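Blood group a-and b-cleaving endo-beta-galactosidase (Streptococcus pneumoniae, PDB 2YGL) probably cleaves blood group A and B antigens as a family 98 endo-beta-galactosidase, the crystallised fragment comprising its two tandem CBM51 carbohydrate-binding modules. Local coordinates at residues L182-L192 and L345-N353; L192-G203 and T245-D256. One frame throughout, in Å; residues are numbered along the deposited sequence.

Contact 1 of 2, residues L182-L192 and L345-N353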
# COMPACT_ATOMS: atom_id res chain seq x y z
N LEU A 182 3.00 6.60 -14.17
CA LEU A 182 1.93 6.73 -15.15
C LEU A 182 2.44 6.59 -16.58
O LEU A 182 1.70 6.17 -17.47
CB LEU A 182 1.15 8.04 -14.96
CG LEU A 182 0.44 8.26 -13.61
CD1 LEU A 182 -0.44 9.50 -13.64
CD2 LEU A 182 -0.37 7.04 -13.18
N ASN A 183 3.72 6.93 -16.79
CA ASN A 183 4.38 6.77 -18.09
C ASN A 183 4.78 5.32 -18.39
O ASN A 183 4.77 4.90 -19.55
CB ASN A 183 5.60 7.68 -18.20
CG ASN A 183 5.23 9.14 -18.44
OD1 ASN A 183 5.92 10.05 -18.00
ND2 ASN A 183 4.13 9.35 -19.16
N LYS A 184 5.14 4.57 -17.35
CA LYS A 184 5.47 3.15 -17.50
C LYS A 184 4.20 2.31 -17.61
O LYS A 184 4.12 1.40 -18.43
CB LYS A 184 6.33 2.66 -16.33
CG LYS A 184 6.85 1.22 -16.51
CD LYS A 184 7.01 0.50 -15.18
CE LYS A 184 8.32 0.86 -14.49
NZ LYS A 184 8.48 0.10 -13.22
N GLY A 185 3.21 2.63 -16.77
CA GLY A 185 1.97 1.87 -16.71
C GLY A 185 1.76 1.19 -15.37
O GLY A 185 2.72 0.86 -14.68
N ILE A 186 0.50 0.99 -15.00
CA ILE A 186 0.14 0.27 -13.79
C ILE A 186 -0.70 -0.95 -14.17
O ILE A 186 -1.63 -0.84 -14.97
CB ILE A 186 -0.68 1.16 -12.80
CG1 ILE A 186 0.05 2.49 -12.52
CG2 ILE A 186 -0.97 0.41 -11.49
CD1 ILE A 186 -0.79 3.51 -11.76
N ASN A 187 -0.35 -2.11 -13.62
CA ASN A 187 -1.14 -3.32 -13.78
C ASN A 187 -2.58 -3.10 -13.32
O ASN A 187 -2.81 -2.69 -12.18
CB ASN A 187 -0.53 -4.50 -13.01
CG ASN A 187 0.72 -5.05 -13.67
OD1 ASN A 187 1.08 -4.69 -14.80
ND2 ASN A 187 1.40 -5.95 -12.96
N GLY A 188 -3.53 -3.36 -14.21
CA GLY A 188 -4.95 -3.16 -13.90
C GLY A 188 -5.43 -1.75 -14.21
O GLY A 188 -6.62 -1.44 -14.03
N GLY A 189 -4.52 -0.90 -14.66
CA GLY A 189 -4.86 0.46 -15.07
C GLY A 189 -5.20 0.51 -16.55
O GLY A 189 -4.48 -0.05 -17.38
N VAL A 190 -6.31 1.16 -16.87
CA VAL A 190 -6.71 1.37 -18.26
C VAL A 190 -6.72 2.87 -18.54
O VAL A 190 -7.45 3.63 -17.89
CB VAL A 190 -8.09 0.73 -18.57
CG1 VAL A 190 -8.60 1.15 -19.94
CG2 VAL A 190 -8.00 -0.79 -18.48
N TYR A 191 -5.89 3.29 -19.50
CA TYR A 191 -5.82 4.70 -19.90
C TYR A 191 -7.11 5.16 -20.55
O TYR A 191 -7.67 4.46 -21.41
CB TYR A 191 -4.64 4.93 -20.86
CG TYR A 191 -3.29 4.70 -20.24
CD1 TYR A 191 -2.76 5.61 -19.33
CD2 TYR A 191 -2.54 3.57 -20.56
CE1 TYR A 191 -1.52 5.41 -18.75
CE2 TYR A 191 -1.29 3.36 -20.00
CZ TYR A 191 -0.79 4.28 -19.09
OH TYR A 191 0.45 4.08 -18.52
N LEU A 192 -7.59 6.33 -20.14
CA LEU A 192 -8.82 6.89 -20.69
C LEU A 192 -8.75 7.09 -22.20
O LEU A 192 -9.73 6.84 -22.91
CB LEU A 192 -9.19 8.20 -19.98
CG LEU A 192 -10.08 8.08 -18.73
CD1 LEU A 192 -9.37 7.38 -17.57
CD2 LEU A 192 -10.56 9.45 -18.30
N LEU A 345 -4.95 16.29 -19.34
CA LEU A 345 -4.95 15.29 -18.29
C LEU A 345 -3.81 14.31 -18.58
O LEU A 345 -3.91 13.48 -19.48
CB LEU A 345 -6.30 14.57 -18.24
CG LEU A 345 -7.57 15.45 -18.17
CD1 LEU A 345 -8.82 14.60 -18.28
CD2 LEU A 345 -7.62 16.27 -16.90
N GLY A 346 -2.72 14.43 -17.82
CA GLY A 346 -1.53 13.63 -18.03
C GLY A 346 -1.58 12.27 -17.35
O GLY A 346 -1.66 12.19 -16.12
N GLY A 347 -1.54 11.22 -18.16
CA GLY A 347 -1.51 9.84 -17.65
C GLY A 347 -2.85 9.31 -17.19
O GLY A 347 -2.91 8.29 -16.50
N ALA A 348 -3.93 9.99 -17.59
CA ALA A 348 -5.29 9.69 -17.12
C ALA A 348 -5.67 8.22 -17.29
O ALA A 348 -5.66 7.70 -18.40
CB ALA A 348 -6.30 10.58 -17.82
N LEU A 349 -6.00 7.57 -16.18
CA LEU A 349 -6.35 6.15 -16.19
C LEU A 349 -7.43 5.78 -15.16
O LEU A 349 -7.69 6.51 -14.20
CB LEU A 349 -5.10 5.28 -16.02
CG LEU A 349 -4.26 5.31 -14.74
CD1 LEU A 349 -4.89 4.46 -13.64
CD2 LEU A 349 -2.85 4.82 -15.03
N PHE A 350 -8.07 4.63 -15.40
CA PHE A 350 -9.04 4.03 -14.48
C PHE A 350 -8.47 2.77 -13.84
O PHE A 350 -7.70 2.04 -14.47
CB PHE A 350 -10.32 3.65 -15.23
CG PHE A 350 -11.24 4.80 -15.54
CD1 PHE A 350 -11.50 5.80 -14.60
CD2 PHE A 350 -11.89 4.86 -16.77
CE1 PHE A 350 -12.37 6.85 -14.90
CE2 PHE A 350 -12.76 5.90 -17.07
CZ PHE A 350 -13.00 6.90 -16.14
N MET A 351 -8.86 2.51 -12.59
CA MET A 351 -8.56 1.24 -11.92
C MET A 351 -9.85 0.47 -11.65
O MET A 351 -10.90 1.07 -11.38
CB MET A 351 -7.83 1.48 -10.60
CG MET A 351 -6.49 2.22 -10.69
SD MET A 351 -5.14 1.25 -11.40
CE MET A 351 -4.99 -0.08 -10.20
N ALA A 352 -9.78 -0.86 -11.73
CA ALA A 352 -10.90 -1.73 -11.37
C ALA A 352 -10.50 -2.67 -10.23
O ALA A 352 -9.65 -3.54 -10.40
CB ALA A 352 -11.39 -2.51 -12.58
N ASN A 353 -11.14 -2.48 -9.08
CA ASN A 353 -10.82 -3.25 -7.88
C ASN A 353 -12.02 -4.06 -7.41
O ASN A 353 -11.86 -5.15 -6.85
CB ASN A 353 -10.34 -2.30 -6.77
CG ASN A 353 -9.93 -3.03 -5.51
OD1 ASN A 353 -10.50 -2.81 -4.44
ND2 ASN A 353 -8.93 -3.90 -5.62
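The carbonyl oxygen of Val190 accepts a hydrogen bond from Phe350 N at 2.8 Å, nearly straight (168° at the hydrogen). The CA-H of Leu349 also approaches it, a weaker, bent contact with Leu349 CA 3.2 Å from Val190 O. Val190 N answers with a bond of 2.9 Å to Phe350 O, and these reciprocal bonds make Val190 and Phe350 an antiparallel hydrogen-bonded pair; Leu192 N continues the ladder to Ala348 O at 2.9 Å. Between these rungs Tyr191 and Leu349 form the non-hydrogen-bonded pair. With its CG held between the backbone N and the carbonyl carbon (chi1 64°), Leu349 brings CD2 to 3.8 Å from Leu182 CD2, while the same methyl touches Ile186 CD1 and Tyr191 CE1. The Tyr191 ring is tied to the helix by its hydroxyl, since Tyr191 OH donates to Leu182 O at 2.7 Å. Further along, the Met351 chain bends at chi2 and chi3 and rests SD 3.8 Å from Gly189 CA. On the other face Leu192 CD1 makes a CH-pi contact, 3.6 Å from the Phe350 ring centroid and 9° off its normal. The short strand 189-191 thus extends one sheet of the module's beta-sandwich. Strand 343-352 runs between it and 262-271, bonded through Leu349 to Ile266; helix 179-184 lies over one face, and on the other Leu192 and Phe350 pack respectively on Leu330 and Ile328 of the facing strand 327-334.

Contact 2 of 2, residues L192-G203 and T245-D256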
# COMPACT_ATOMS: atom_id res chain seq x y z
N LEU A 192 -7.59 6.33 -20.14
CA LEU A 192 -8.82 6.89 -20.69
C LEU A 192 -8.75 7.09 -22.20
O LEU A 192 -9.73 6.84 -22.91
CB LEU A 192 -9.19 8.20 -19.98
CG LEU A 192 -10.08 8.08 -18.73
CD1 LEU A 192 -9.37 7.38 -17.57
CD2 LEU A 192 -10.56 9.45 -18.30
N SER A 193 -7.58 7.52 -22.69
CA SER A 193 -7.35 7.71 -24.12
C SER A 193 -7.39 6.41 -24.94
O SER A 193 -7.37 6.45 -26.17
CB SER A 193 -6.02 8.44 -24.35
OG SER A 193 -4.94 7.72 -23.80
N ASP A 194 -7.44 5.27 -24.26
CA ASP A 194 -7.62 3.98 -24.92
C ASP A 194 -9.09 3.56 -24.96
O ASP A 194 -9.42 2.46 -25.41
CB ASP A 194 -6.76 2.90 -24.25
CG ASP A 194 -5.28 3.07 -24.53
OD1 ASP A 194 -4.92 3.79 -25.48
OD2 ASP A 194 -4.48 2.47 -23.78
N LEU A 195 -9.97 4.44 -24.49
CA LEU A 195 -11.40 4.16 -24.42
C LEU A 195 -12.23 5.09 -25.31
O LEU A 195 -11.76 6.17 -25.70
CB LEU A 195 -11.89 4.28 -22.97
CG LEU A 195 -11.23 3.42 -21.89
CD1 LEU A 195 -11.65 3.90 -20.51
CD2 LEU A 195 -11.55 1.94 -22.07
N GLU A 196 -13.44 4.66 -25.64
CA GLU A 196 -14.40 5.52 -26.34
C GLU A 196 -15.23 6.28 -25.33
O GLU A 196 -15.84 5.68 -24.44
CB GLU A 196 -15.32 4.69 -27.25
CG GLU A 196 -14.62 4.01 -28.42
CD GLU A 196 -14.03 5.00 -29.41
OE1 GLU A 196 -14.80 5.54 -30.22
OE2 GLU A 196 -12.80 5.23 -29.37
N TRP A 197 -15.26 7.61 -25.45
CA TRP A 197 -16.16 8.41 -24.64
C TRP A 197 -17.56 8.38 -25.24
O TRP A 197 -17.72 8.08 -26.43
CB TRP A 197 -15.66 9.85 -24.49
CG TRP A 197 -15.29 10.54 -25.78
CD1 TRP A 197 -16.13 10.83 -26.83
CD2 TRP A 197 -14.01 11.06 -26.15
NE1 TRP A 197 -15.43 11.48 -27.83
CE2 TRP A 197 -14.13 11.63 -27.43
CE3 TRP A 197 -12.76 11.08 -25.51
CZ2 TRP A 197 -13.05 12.22 -28.10
CZ3 TRP A 197 -11.68 11.67 -26.17
CH2 TRP A 197 -11.84 12.23 -27.45
N VAL A 198 -18.57 8.67 -24.42
CA VAL A 198 -19.94 8.86 -24.91
C VAL A 198 -19.99 10.14 -25.74
O VAL A 198 -20.49 10.14 -26.87
CB VAL A 198 -20.96 8.90 -23.75
CG1 VAL A 198 -22.35 9.31 -24.25
CG2 VAL A 198 -21.02 7.55 -23.04
N ASP A 199 -19.47 11.22 -25.17
CA ASP A 199 -19.28 12.48 -25.89
C ASP A 199 -18.23 13.35 -25.19
O ASP A 199 -17.91 13.13 -24.01
CB ASP A 199 -20.60 13.25 -26.09
CG ASP A 199 -21.50 13.21 -24.88
OD1 ASP A 199 -21.02 13.46 -23.75
OD2 ASP A 199 -22.71 12.91 -25.06
N ALA A 200 -17.69 14.30 -25.93
CA ALA A 200 -16.63 15.18 -25.44
C ALA A 200 -16.76 16.56 -26.06
O ALA A 200 -16.51 16.74 -27.26
CB ALA A 200 -15.27 14.57 -25.73
N THR A 201 -17.17 17.54 -25.25
CA THR A 201 -17.27 18.92 -25.70
C THR A 201 -15.99 19.68 -25.34
O THR A 201 -15.23 19.24 -24.48
CB THR A 201 -18.50 19.65 -25.11
OG1 THR A 201 -18.42 19.62 -23.68
CG2 THR A 201 -19.79 18.98 -25.57
N HIS A 202 -15.77 20.80 -26.03
CA HIS A 202 -14.59 21.64 -25.81
C HIS A 202 -14.96 23.11 -25.99
O HIS A 202 -16.05 23.44 -26.48
CB HIS A 202 -13.46 21.25 -26.78
CG HIS A 202 -13.84 21.36 -28.22
ND1 HIS A 202 -14.16 20.26 -28.99
CD2 HIS A 202 -13.96 22.43 -29.03
CE1 HIS A 202 -14.47 20.65 -30.21
NE2 HIS A 202 -14.35 21.97 -30.26
N GLY A 203 -14.05 24.00 -25.59
CA GLY A 203 -14.30 25.44 -25.66
C GLY A 203 -13.88 26.12 -26.95
O GLY A 203 -14.05 27.33 -27.09
N THR A 245 -7.89 18.88 -24.06
CA THR A 245 -9.15 19.59 -24.29
C THR A 245 -8.99 21.11 -24.16
O THR A 245 -7.92 21.60 -23.81
CB THR A 245 -10.27 19.08 -23.35
OG1 THR A 245 -11.54 19.58 -23.79
CG2 THR A 245 -10.03 19.50 -21.90
N VAL A 246 -10.06 21.83 -24.49
CA VAL A 246 -10.14 23.26 -24.23
C VAL A 246 -11.28 23.51 -23.23
O VAL A 246 -12.42 23.11 -23.48
CB VAL A 246 -10.36 24.09 -25.52
CG1 VAL A 246 -10.61 25.56 -25.20
CG2 VAL A 246 -9.15 23.95 -26.45
N ALA A 247 -10.95 24.15 -22.12
CA ALA A 247 -11.92 24.44 -21.06
C ALA A 247 -13.04 25.35 -21.55
O ALA A 247 -12.83 26.18 -22.44
CB ALA A 247 -11.23 25.04 -19.85
N SER A 248 -14.22 25.19 -20.97
CA SER A 248 -15.38 26.00 -21.35
C SER A 248 -16.20 26.38 -20.12
O SER A 248 -15.64 26.77 -19.09
CB SER A 248 -16.22 25.28 -22.40
OG SER A 248 -17.05 26.20 -23.09
N ASN A 249 -17.53 26.26 -20.21
CA ASN A 249 -18.42 26.76 -19.15
C ASN A 249 -19.43 25.76 -18.54
O ASN A 249 -20.55 26.16 -18.22
CB ASN A 249 -19.16 28.00 -19.66
CG ASN A 249 -19.97 27.73 -20.91
OD1 ASN A 249 -19.93 26.62 -21.47
ND2 ASN A 249 -20.71 28.73 -21.37
N PRO A 250 -19.05 24.48 -18.35
CA PRO A 250 -17.77 23.84 -18.64
C PRO A 250 -17.77 23.10 -19.97
O PRO A 250 -18.80 23.02 -20.64
CB PRO A 250 -17.67 22.82 -17.51
CG PRO A 250 -19.09 22.37 -17.30
CD PRO A 250 -19.98 23.55 -17.68
N SER A 251 -16.61 22.58 -20.35
CA SER A 251 -16.55 21.54 -21.36
C SER A 251 -16.48 20.22 -20.60
O SER A 251 -15.95 20.17 -19.49
CB SER A 251 -15.33 21.72 -22.26
OG SER A 251 -14.13 21.57 -21.52
N SER A 252 -17.02 19.16 -21.20
CA SER A 252 -17.14 17.89 -20.49
C SER A 252 -16.81 16.69 -21.36
O SER A 252 -17.22 16.62 -22.52
CB SER A 252 -18.55 17.75 -19.91
OG SER A 252 -18.67 16.57 -19.13
N ILE A 253 -16.05 15.75 -20.80
CA ILE A 253 -15.81 14.45 -21.42
C ILE A 253 -16.54 13.42 -20.57
O ILE A 253 -16.32 13.34 -19.35
CB ILE A 253 -14.30 14.11 -21.51
CG1 ILE A 253 -13.49 15.30 -22.05
CG2 ILE A 253 -14.09 12.87 -22.39
CD1 ILE A 253 -11.99 15.20 -21.78
N LYS A 254 -17.42 12.65 -21.21
CA LYS A 254 -18.30 11.72 -20.51
C LYS A 254 -18.00 10.26 -20.86
O LYS A 254 -17.88 9.90 -22.03
CB LYS A 254 -19.77 12.04 -20.80
CG LYS A 254 -20.77 11.14 -20.08
CD LYS A 254 -22.16 11.77 -20.01
CE LYS A 254 -23.00 11.46 -21.23
NZ LYS A 254 -24.38 12.00 -21.08
N TYR A 255 -17.88 9.43 -19.82
CA TYR A 255 -17.67 8.00 -20.00
C TYR A 255 -18.80 7.19 -19.37
O TYR A 255 -19.24 7.48 -18.25
CB TYR A 255 -16.32 7.57 -19.41
CG TYR A 255 -15.14 8.15 -20.13
CD1 TYR A 255 -14.60 7.52 -21.25
CD2 TYR A 255 -14.57 9.35 -19.71
CE1 TYR A 255 -13.51 8.06 -21.93
CE2 TYR A 255 -13.48 9.90 -20.38
CZ TYR A 255 -12.96 9.26 -21.48
OH TYR A 255 -11.88 9.81 -22.14
N ASP A 256 -19.27 6.19 -20.10
CA ASP A 256 -20.21 5.21 -19.57
C ASP A 256 -19.41 4.07 -18.97
O ASP A 256 -18.81 3.26 -19.69
CB ASP A 256 -21.14 4.71 -20.69
CG ASP A 256 -22.14 3.66 -20.21
OD1 ASP A 256 -22.27 3.43 -18.99
OD2 ASP A 256 -22.79 3.05 -21.07
O HOH W 1 -11.05 8.58 -24.28
O HOH W 2 -17.92 5.67 -22.52
O HOH W 3 -24.66 13.61 -23.33
O HOH W 4 -13.55 19.03 -22.34
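Trp197 and Tyr255 interlock in two ways. Trp197 CB lies over one face of the Tyr255 ring, offset toward its rim, 4.2 Å from the centroid, whereas Tyr255 OH meets the indole edge in plane, 3.7 Å from Trp197 CE3. A chi1 of 51°, placing Trp197 CG between its backbone N and carbonyl carbon, turns the indole so that Ala200 CB stands over one face and Ile253 CG2 approaches obliquely. Leu192 CD2 reaches Tyr255 CE2 at 3.6 Å, also obliquely. A water in the tyrosine ring plane lies 2.6 Å from Tyr255 OH and donates to Leu192 O and Leu195 O, linking the hydroxyl to the 3-10 segment 192-194 and the residue after it. These side chains lie where 199-200, a short, weakly bonded strand at the edge of a five-stranded antiparallel sheet in the beta-sandwich, runs beside 251-256; Lys254 N donates to Asp199 O at 2.9 Å. The Val198 and Lys254 side chains cross obliquely, Val198 CG1 3.8 Å from Lys254 CE. The Asp199 carboxylate and Lys254 ammonium stay beyond salt-bridge range, OD2 4.4 Å from NZ, but share a water. Thr201 grips Ser252 twice: Thr201 N donates to Ser252 O, and Thr201 OG1 accepts from Ser252 N at 2.9 Å.

Both contacts belong to the second of the tandem modules, their centres about 17 Å apart. Contact 1 closes a long loop of chain, and contact 2 is nested within it: 182-192 runs directly into 192-203, then come 245-256 and finally 345-353. Contact 1 joins strands 189-191 and 343-352 of one antiparallel sheet; contact 2 pairs 199-200 with 251-256 at the border of the facing five-stranded sheet. Leu192, shared by both, marks the passage between sheets, and Leu195 packs back on Val190 (CD2 to CG1, 3.7 Å) and on Phe350. The incoming chain is therefore stitched successively to the two layers of the sandwich, within one module.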